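Local coordinates for Phosphoglucosamine/phosphogalactosamine mutase (PDB 2F7L), which interconverts glucosamine 6-phosphate with glucosamine 1-phosphate, and the corresponding galactosamine phosphates, for the synthesis of UDP-N-acetylhexosamines, at residues D251-Q257 with S359-D365; Y268-K273 with L348-L352; A29-F33 with E123-L127. All coordinates share one frame; numbering follows the deposited sequence.

Contact 1: D251-Q257 with S359-D365; sequences DSEGRVQ and SSAELFD
One face of the Phe364 ring is occupied by Gln257, whose CG sits over the ring centre in a CH-pi contact, 3.3 Å from the centroid. The Gln257 chain bends at chi2 (-70°), which lays its amide almost flat on the same face, the two planes 13° apart. The second flat group, the guanidinium of Arg255, is met at its edge: Arg255 NH2 forms a salt bridge with Asp365 OD1 at 2.7 Å and a weak hydrogen bond to Ala361 O at 3.1 Å, while the carboxylate of Asp365 is turned steeply against the guanidinium plane. Asp251, in the same segment as Arg255, braces the bridge: Asp251 OD2 receives Arg255 NE at 2.8 Å through the syn lone pair and Gln257 NE2 at 2.9 Å from above the carboxylate plane. One oxygen thereby holds both the arginine that reaches Asp365 and the glutamine that lies on Phe364. Asp251 OD1 takes weak bonds from backbone N-H groups of the type I turn Asp251 to Gly254. At the start of helix 360-365, Ser252 OG donates to Ser360 OG at 2.7 Å, and Ser359, the N-cap, accepts from Glu362 N with its OG. Asp251, Arg255 and Asp365 thus make a salt-bridge network between domains II and III. Around it, Gln257 pairs through its backbone with Phe249 of strand 248-251, and Ser360 OG also bonds to Asp235 O, just ahead of strand 236-239. Phe364 packs against Ser262 and Leu265 of helix 259-272 and against Met349 of helix 342-356.

Contact 2: Y268-K273 with L348-L352; sequences YWASVK and LMLEL
Trp269 of helix 259-272 and Glu351 of helix 342-356 are central to a buried helix-helix crossing within the alpha/beta/alpha domain III, an apolar interface with a polar bridge at one edge. The axes of segments 268-272 and 348-352 pass 10.5 Å apart at a crossing angle of 71°, and the indole fills much of the distance between them. With CG anti to the backbone N (chi1 -164°), Trp269 extends from its helix and slides past Leu352, which lies over one face: Leu352 CB makes a CH-pi contact 3.9 Å from the centroid of the five-membered ring, and CD2 packs on CE3 farther along. On the opposite face lies Lys273 CG, toward the rim. The Lys273 chain then bends at chi3 and chi4, running beside Leu348 CD2 to bring its ammonium to Glu351. At the indole edge, Trp269 NE1 donates to Glu351 OE2 at 2.7 Å, with the carboxylate nearly perpendicular to the ring. Glu351 OE2 also takes Lys273 NZ at 2.6 Å through its syn lone pair, as a salt bridge. Beyond the two helices, Glu351 OE1 accepts from Asp164 N and Lys273 NZ donates to His162 O, tying the interface to the loop between helices 151-160 and 165-171. Two donors on OE2 and a third on OE1 satisfy the carboxylate, and the salt bridge with Lys273 would probably favour the ionised form of Glu351 although the residue is buried.

Contact 3: A29-F33 with E123-L127; sequences AIGTF and EIEDL
Ile124 lies obliquely over one face of the Phe33 ring while Glu123 comes to its edge, so two successive residues of helix 118-130 approach the same phenyl group in different ways. Phe33 CG is anti to the backbone N (chi1 166°), which swings the ring across toward the other helix. Ile124 CG1 rests 3.8 Å from Phe33 CG, and Ile124 CD1 continues over the rim of the face before meeting Ile30 CG1 at 4.1 Å. The other branch, Ile124 CG2, turns to Ala29 CB. Glu123 extends at about a right angle to the phenyl side chain and places OE1 near the ring plane beside CE1, the carboxylate tilted 56° against the ring. Toward the other end of the interface, Leu127 packs CB on Ala29 CB at 4.1 Å and sends CD1 along the helix surface to Thr32 CG2 and Phe33 CB. The small side chain of Ala29 allows a close approach: the axes of segments 29-33 and 123-127 pass 8.8 Å apart, their directions 121° apart. Ile30 also touches Ile106 and Val108 of strand 103-109, which places helix 20-34 against the domain I sheet. No hydrogen bond joins the two segments. Cohesion therefore rests on dispersion and hydrophobic burial, with the carboxylate at the positively polarised rim of Phe33 perhaps adding a modest electrostatic attraction.

Contacts 1 and 2 adjoin, their centres about 16 Å apart: helices 342-356 and 360-365 follow each other in the chain, and the segments touch where Phe364 CZ packs 3.7 Å from Met349 CE and where Leu363 meets Leu352, the residue that also lies on the tryptophan. Contact 3 is separate, its centre about 46 Å from that of contact 1 and about 40 Å from that of contact 2, across the chain's centre. All three lie away from the predicted catalytic site. That site probably draws on both regions: the phosphoserine position, Ser97, falls in domain I with contact 3, whereas the probable magnesium ligands Asp241, Asp243 and Asp245 precede strand 248-251, which leads into contact 1.

Contact 1: D251-Q257 with S359-D365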
loop_
_atom_site.group_PDB
_atom_site.type_symbol
_atom_site.label_atom_id
_atom_site.label_comp_id
_atom_site.label_asym_id
_atom_site.label_seq_id
_atom_site.Cartn_x
_atom_site.Cartn_y
_atom_site.Cartn_z
ATOM N N ASP A 251 -4.390 3.530 -18.483
ATOM C CA ASP A 251 -5.250 4.426 -19.264
ATOM C C ASP A 251 -5.770 3.870 -20.589
ATOM O O ASP A 251 -5.425 2.757 -21.007
ATOM C CB ASP A 251 -4.539 5.740 -19.538
ATOM C CG ASP A 251 -3.329 5.567 -20.437
ATOM O OD1 ASP A 251 -3.302 4.583 -21.222
ATOM O OD2 ASP A 251 -2.411 6.426 -20.362
ATOM N N SER A 252 -6.605 4.673 -21.245
ATOM C CA SER A 252 -7.232 4.322 -22.522
ATOM C C SER A 252 -6.275 3.795 -23.592
ATOM O O SER A 252 -6.677 3.015 -24.448
ATOM C CB SER A 252 -7.985 5.533 -23.051
ATOM O OG SER A 252 -7.462 6.725 -22.475
ATOM N N GLU A 253 -5.015 4.221 -23.538
ATOM C CA GLU A 253 -4.007 3.775 -24.499
ATOM C C GLU A 253 -3.555 2.358 -24.215
ATOM O O GLU A 253 -2.917 1.722 -25.049
ATOM C CB GLU A 253 -2.784 4.694 -24.471
ATOM C CG GLU A 253 -3.081 6.149 -24.772
ATOM C CD GLU A 253 -3.751 6.361 -26.128
ATOM O OE1 GLU A 253 -4.320 5.388 -26.686
ATOM O OE2 GLU A 253 -3.715 7.520 -26.625
ATOM N N GLY A 254 -3.876 1.863 -23.028
ATOM C CA GLY A 254 -3.485 0.507 -22.678
ATOM C C GLY A 254 -2.087 0.474 -22.102
ATOM O O GLY A 254 -1.394 -0.536 -22.184
ATOM N N ARG A 255 -1.664 1.596 -21.539
ATOM C CA ARG A 255 -0.342 1.674 -20.942
ATOM C C ARG A 255 -0.484 1.821 -19.432
ATOM O O ARG A 255 -1.275 2.644 -18.947
ATOM C CB ARG A 255 0.440 2.857 -21.542
ATOM C CG ARG A 255 -0.355 4.128 -21.629
ATOM C CD ARG A 255 0.316 5.188 -22.498
ATOM N NE ARG A 255 -0.445 6.428 -22.403
ATOM C CZ ARG A 255 0.052 7.630 -22.636
ATOM N NH1 ARG A 255 1.316 7.751 -22.993
ATOM N NH2 ARG A 255 -0.697 8.712 -22.467
ATOM N N VAL A 256 0.265 1.018 -18.684
ATOM C CA VAL A 256 0.160 1.110 -17.243
ATOM C C VAL A 256 0.867 2.380 -16.760
ATOM O O VAL A 256 1.867 2.801 -17.339
ATOM C CB VAL A 256 0.727 -0.174 -16.529
ATOM C CG1 VAL A 256 0.837 -1.320 -17.503
ATOM C CG2 VAL A 256 2.041 0.123 -15.866
ATOM N N GLN A 257 0.312 2.991 -15.717
ATOM C CA GLN A 257 0.854 4.208 -15.120
ATOM C C GLN A 257 1.366 3.871 -13.715
ATOM O O GLN A 257 0.719 3.144 -12.967
ATOM C CB GLN A 257 -0.247 5.260 -15.032
ATOM C CG GLN A 257 -0.866 5.645 -16.381
ATOM C CD GLN A 257 0.098 6.437 -17.253
ATOM O OE1 GLN A 257 1.038 7.060 -16.751
ATOM N NE2 GLN A 257 -0.142 6.431 -18.554
ATOM N N SER A 359 -9.898 12.049 -21.597
ATOM C CA SER A 359 -9.643 10.617 -21.475
ATOM C C SER A 359 -8.464 10.346 -20.546
ATOM O O SER A 359 -7.596 11.205 -20.345
ATOM C CB SER A 359 -9.359 9.988 -22.840
ATOM O OG SER A 359 -8.034 10.253 -23.255
ATOM N N SER A 360 -8.449 9.139 -19.983
ATOM C CA SER A 360 -7.400 8.723 -19.070
ATOM C C SER A 360 -6.029 8.914 -19.716
ATOM O O SER A 360 -5.102 9.420 -19.082
ATOM C CB SER A 360 -7.591 7.257 -18.695
ATOM O OG SER A 360 -7.353 6.421 -19.817
ATOM N N ALA A 361 -5.904 8.501 -20.973
ATOM C CA ALA A 361 -4.636 8.640 -21.686
ATOM C C ALA A 361 -4.174 10.093 -21.704
ATOM O O ALA A 361 -3.022 10.396 -21.407
ATOM C CB ALA A 361 -4.776 8.123 -23.107
ATOM N N GLU A 362 -5.083 10.999 -22.044
ATOM C CA GLU A 362 -4.726 12.400 -22.096
ATOM C C GLU A 362 -4.405 12.914 -20.706
ATOM O O GLU A 362 -3.375 13.552 -20.502
ATOM C CB GLU A 362 -5.852 13.241 -22.695
ATOM C CG GLU A 362 -5.420 14.696 -22.864
ATOM C CD GLU A 362 -6.552 15.649 -23.211
ATOM O OE1 GLU A 362 -7.350 15.315 -24.123
ATOM O OE2 GLU A 362 -6.623 16.738 -22.574
ATOM N N LEU A 363 -5.298 12.631 -19.759
ATOM C CA LEU A 363 -5.149 13.049 -18.361
ATOM C C LEU A 363 -3.735 12.803 -17.854
ATOM O O LEU A 363 -3.092 13.687 -17.303
ATOM C CB LEU A 363 -6.130 12.263 -17.490
ATOM C CG LEU A 363 -6.619 12.831 -16.156
ATOM C CD1 LEU A 363 -6.359 11.818 -15.070
ATOM C CD2 LEU A 363 -5.940 14.144 -15.842
ATOM N N PHE A 364 -3.264 11.580 -18.044
ATOM C CA PHE A 364 -1.933 11.199 -17.609
ATOM C C PHE A 364 -0.846 11.959 -18.331
ATOM O O PHE A 364 0.182 12.314 -17.731
ATOM C CB PHE A 364 -1.730 9.694 -17.789
ATOM C CG PHE A 364 -2.184 8.897 -16.609
ATOM C CD1 PHE A 364 -3.396 8.211 -16.637
ATOM C CD2 PHE A 364 -1.428 8.896 -15.431
ATOM C CE1 PHE A 364 -3.845 7.544 -15.510
ATOM C CE2 PHE A 364 -1.868 8.231 -14.304
ATOM C CZ PHE A 364 -3.077 7.557 -14.340
ATOM N N ASP A 365 -1.069 12.208 -19.617
ATOM C CA ASP A 365 -0.090 12.945 -20.376
ATOM C C ASP A 365 0.112 14.343 -19.819
ATOM O O ASP A 365 1.142 14.939 -20.059
ATOM C CB ASP A 365 -0.461 12.999 -21.851
ATOM C CG ASP A 365 -0.138 11.704 -22.577
ATOM O OD1 ASP A 365 0.780 10.973 -22.135
ATOM O OD2 ASP A 365 -0.791 11.421 -23.604
#

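Contact 2: Y268-K273 with L348-L352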
loop_
_atom_site.group_PDB
_atom_site.type_symbol
_atom_site.label_atom_id
_atom_site.label_comp_id
_atom_site.label_asym_id
_atom_site.label_seq_id
_atom_site.Cartn_x
_atom_site.Cartn_y
_atom_site.Cartn_z
ATOM N N TYR A 268 -3.593 15.841 -6.508
ATOM C CA TYR A 268 -4.108 17.089 -7.045
ATOM C C TYR A 268 -5.604 17.249 -6.731
ATOM O O TYR A 268 -6.024 18.197 -6.058
ATOM C CB TYR A 268 -3.883 17.110 -8.558
ATOM C CG TYR A 268 -4.654 18.182 -9.263
ATOM C CD1 TYR A 268 -4.425 19.529 -8.978
ATOM C CD2 TYR A 268 -5.640 17.854 -10.196
ATOM C CE1 TYR A 268 -5.166 20.529 -9.603
ATOM C CE2 TYR A 268 -6.389 18.847 -10.826
ATOM C CZ TYR A 268 -6.147 20.181 -10.524
ATOM O OH TYR A 268 -6.894 21.164 -11.127
ATOM N N TRP A 269 -6.397 16.316 -7.241
ATOM C CA TRP A 269 -7.831 16.325 -7.035
ATOM C C TRP A 269 -8.208 16.535 -5.569
ATOM O O TRP A 269 -9.208 17.180 -5.262
ATOM C CB TRP A 269 -8.417 15.008 -7.531
ATOM C CG TRP A 269 -9.882 15.061 -7.704
ATOM C CD1 TRP A 269 -10.797 14.161 -7.247
ATOM C CD2 TRP A 269 -10.618 16.054 -8.422
ATOM N NE1 TRP A 269 -12.064 14.530 -7.636
ATOM C CE2 TRP A 269 -11.982 15.688 -8.363
ATOM C CE3 TRP A 269 -10.260 17.221 -9.113
ATOM C CZ2 TRP A 269 -12.985 16.444 -8.970
ATOM C CZ3 TRP A 269 -11.261 17.972 -9.715
ATOM C CH2 TRP A 269 -12.606 17.578 -9.638
ATOM N N ALA A 270 -7.405 15.989 -4.663
ATOM C CA ALA A 270 -7.688 16.122 -3.239
ATOM C C ALA A 270 -7.713 17.583 -2.792
ATOM O O ALA A 270 -8.479 17.939 -1.888
ATOM C CB ALA A 270 -6.674 15.341 -2.418
ATOM N N SER A 271 -6.880 18.421 -3.410
ATOM C CA SER A 271 -6.836 19.852 -3.078
ATOM C C SER A 271 -8.073 20.556 -3.643
ATOM O O SER A 271 -8.592 21.503 -3.051
ATOM C CB SER A 271 -5.589 20.508 -3.666
ATOM O OG SER A 271 -5.651 20.458 -5.082
ATOM N N VAL A 272 -8.528 20.094 -4.798
ATOM C CA VAL A 272 -9.708 20.663 -5.424
ATOM C C VAL A 272 -10.933 20.400 -4.549
ATOM O O VAL A 272 -11.840 21.226 -4.492
ATOM C CB VAL A 272 -9.946 20.048 -6.822
ATOM C CG1 VAL A 272 -11.272 20.514 -7.384
ATOM C CG2 VAL A 272 -8.799 20.433 -7.763
ATOM N N LYS A 273 -10.953 19.256 -3.864
ATOM C CA LYS A 273 -12.067 18.893 -2.981
ATOM C C LYS A 273 -11.939 19.502 -1.580
ATOM O O LYS A 273 -12.853 19.400 -0.767
ATOM C CB LYS A 273 -12.149 17.371 -2.821
ATOM C CG LYS A 273 -12.344 16.574 -4.088
ATOM C CD LYS A 273 -12.265 15.076 -3.783
ATOM C CE LYS A 273 -13.501 14.536 -3.085
ATOM N NZ LYS A 273 -14.627 14.432 -4.022
ATOM N N LEU A 348 -11.909 8.024 -6.664
ATOM C CA LEU A 348 -11.423 9.376 -6.804
ATOM C C LEU A 348 -10.968 9.594 -8.231
ATOM O O LEU A 348 -11.125 10.683 -8.778
ATOM C CB LEU A 348 -10.263 9.628 -5.851
ATOM C CG LEU A 348 -10.643 9.785 -4.381
ATOM C CD1 LEU A 348 -9.391 9.835 -3.521
ATOM C CD2 LEU A 348 -11.466 11.045 -4.205
ATOM N N MET A 349 -10.416 8.556 -8.842
ATOM C CA MET A 349 -9.924 8.689 -10.203
ATOM C C MET A 349 -11.073 8.943 -11.154
ATOM O O MET A 349 -11.005 9.842 -11.985
ATOM C CB MET A 349 -9.155 7.438 -10.630
ATOM C CG MET A 349 -8.411 7.586 -11.958
ATOM S SD MET A 349 -7.107 8.834 -11.909
ATOM C CE MET A 349 -5.657 7.805 -11.637
ATOM N N LEU A 350 -12.125 8.138 -11.038
ATOM C CA LEU A 350 -13.302 8.303 -11.888
ATOM C C LEU A 350 -13.934 9.683 -11.666
ATOM O O LEU A 350 -14.655 10.175 -12.533
ATOM C CB LEU A 350 -14.344 7.209 -11.608
ATOM C CG LEU A 350 -14.022 5.785 -12.063
ATOM C CD1 LEU A 350 -15.247 4.917 -11.899
ATOM C CD2 LEU A 350 -13.586 5.776 -13.515
ATOM N N GLU A 351 -13.682 10.301 -10.513
ATOM C CA GLU A 351 -14.241 11.619 -10.275
ATOM C C GLU A 351 -13.380 12.593 -11.071
ATOM O O GLU A 351 -13.853 13.216 -12.017
ATOM C CB GLU A 351 -14.237 11.989 -8.784
ATOM C CG GLU A 351 -15.545 12.657 -8.345
ATOM C CD GLU A 351 -15.462 13.406 -7.006
ATOM O OE1 GLU A 351 -16.534 13.779 -6.465
ATOM O OE2 GLU A 351 -14.340 13.638 -6.496
ATOM N N LEU A 352 -12.108 12.695 -10.697
ATOM C CA LEU A 352 -11.129 13.552 -11.366
ATOM C C LEU A 352 -11.266 13.453 -12.898
ATOM O O LEU A 352 -11.285 14.455 -13.609
ATOM C CB LEU A 352 -9.728 13.122 -10.914
ATOM C CG LEU A 352 -8.444 13.872 -11.279
ATOM C CD1 LEU A 352 -7.660 13.079 -12.320
ATOM C CD2 LEU A 352 -8.793 15.287 -11.751
#

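Contact 3: A29-F33 with E123-L127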
loop_
_atom_site.group_PDB
_atom_site.type_symbol
_atom_site.label_atom_id
_atom_site.label_comp_id
_atom_site.label_asym_id
_atom_site.label_seq_id
_atom_site.Cartn_x
_atom_site.Cartn_y
_atom_site.Cartn_z
ATOM N N ALA A 29 0.179 -13.035 22.134
ATOM C CA ALA A 29 0.922 -11.797 22.314
ATOM C C ALA A 29 0.060 -10.617 21.887
ATOM O O ALA A 29 -0.088 -9.660 22.638
ATOM C CB ALA A 29 2.220 -11.835 21.498
ATOM N N ILE A 30 -0.519 -10.700 20.689
ATOM C CA ILE A 30 -1.364 -9.628 20.180
ATOM C C ILE A 30 -2.543 -9.438 21.112
ATOM O O ILE A 30 -2.913 -8.311 21.436
ATOM C CB ILE A 30 -1.884 -9.932 18.755
ATOM C CG1 ILE A 30 -0.717 -9.893 17.758
ATOM C CG2 ILE A 30 -2.936 -8.899 18.345
ATOM C CD1 ILE A 30 -1.026 -10.531 16.395
ATOM N N GLY A 31 -3.117 -10.546 21.561
ATOM C CA GLY A 31 -4.247 -10.470 22.452
ATOM C C GLY A 31 -3.863 -9.890 23.799
ATOM O O GLY A 31 -4.602 -9.077 24.382
ATOM N N THR A 32 -2.713 -10.307 24.311
ATOM C CA THR A 32 -2.284 -9.797 25.584
ATOM C C THR A 32 -2.037 -8.296 25.439
ATOM O O THR A 32 -2.323 -7.518 26.347
ATOM C CB THR A 32 -1.011 -10.495 26.051
ATOM O OG1 THR A 32 -1.298 -11.871 26.330
ATOM C CG2 THR A 32 -0.477 -9.824 27.281
ATOM N N PHE A 33 -1.521 -7.896 24.284
ATOM C CA PHE A 33 -1.233 -6.500 23.988
ATOM C C PHE A 33 -2.475 -5.595 23.989
ATOM O O PHE A 33 -2.435 -4.457 24.454
ATOM C CB PHE A 33 -0.563 -6.425 22.629
ATOM C CG PHE A 33 -0.505 -5.047 22.062
ATOM C CD1 PHE A 33 0.431 -4.131 22.526
ATOM C CD2 PHE A 33 -1.375 -4.669 21.034
ATOM C CE1 PHE A 33 0.512 -2.857 21.977
ATOM C CE2 PHE A 33 -1.303 -3.384 20.472
ATOM C CZ PHE A 33 -0.357 -2.481 20.947
ATOM N N GLU A 123 6.478 -4.110 21.639
ATOM C CA GLU A 123 5.790 -4.590 22.826
ATOM C C GLU A 123 5.309 -6.021 22.571
ATOM O O GLU A 123 5.527 -6.921 23.371
ATOM C CB GLU A 123 4.617 -3.674 23.164
ATOM C CG GLU A 123 5.046 -2.317 23.679
ATOM C CD GLU A 123 3.885 -1.348 23.868
ATOM O OE1 GLU A 123 2.741 -1.805 24.090
ATOM O OE2 GLU A 123 4.124 -0.123 23.810
ATOM N N ILE A 124 4.670 -6.221 21.432
ATOM C CA ILE A 124 4.171 -7.533 21.062
ATOM C C ILE A 124 5.330 -8.521 20.966
ATOM O O ILE A 124 5.242 -9.644 21.459
ATOM C CB ILE A 124 3.418 -7.459 19.702
ATOM C CG1 ILE A 124 2.083 -6.733 19.900
ATOM C CG2 ILE A 124 3.256 -8.860 19.108
ATOM C CD1 ILE A 124 1.326 -6.457 18.623
ATOM N N GLU A 125 6.408 -8.085 20.320
ATOM C CA GLU A 125 7.600 -8.902 20.149
ATOM C C GLU A 125 8.143 -9.347 21.522
ATOM O O GLU A 125 8.487 -10.515 21.705
ATOM C CB GLU A 125 8.643 -8.099 19.383
ATOM C CG GLU A 125 9.318 -8.825 18.222
ATOM C CD GLU A 125 9.384 -7.958 16.942
ATOM O OE1 GLU A 125 9.610 -6.727 17.061
ATOM O OE2 GLU A 125 9.216 -8.508 15.818
ATOM N N ASP A 126 8.201 -8.423 22.484
ATOM C CA ASP A 126 8.685 -8.748 23.825
ATOM C C ASP A 126 7.765 -9.789 24.451
ATOM O O ASP A 126 8.234 -10.805 24.960
ATOM C CB ASP A 126 8.714 -7.508 24.730
ATOM C CG ASP A 126 9.219 -7.833 26.145
ATOM O OD1 ASP A 126 10.390 -8.269 26.251
ATOM O OD2 ASP A 126 8.462 -7.675 27.143
ATOM N N LEU A 127 6.458 -9.513 24.433
ATOM C CA LEU A 127 5.445 -10.426 24.964
ATOM C C LEU A 127 5.626 -11.795 24.350
ATOM O O LEU A 127 5.671 -12.802 25.049
ATOM C CB LEU A 127 4.045 -9.909 24.651
ATOM C CG LEU A 127 3.757 -8.611 25.396
ATOM C CD1 LEU A 127 2.437 -8.036 24.982
ATOM C CD2 LEU A 127 3.780 -8.899 26.884
#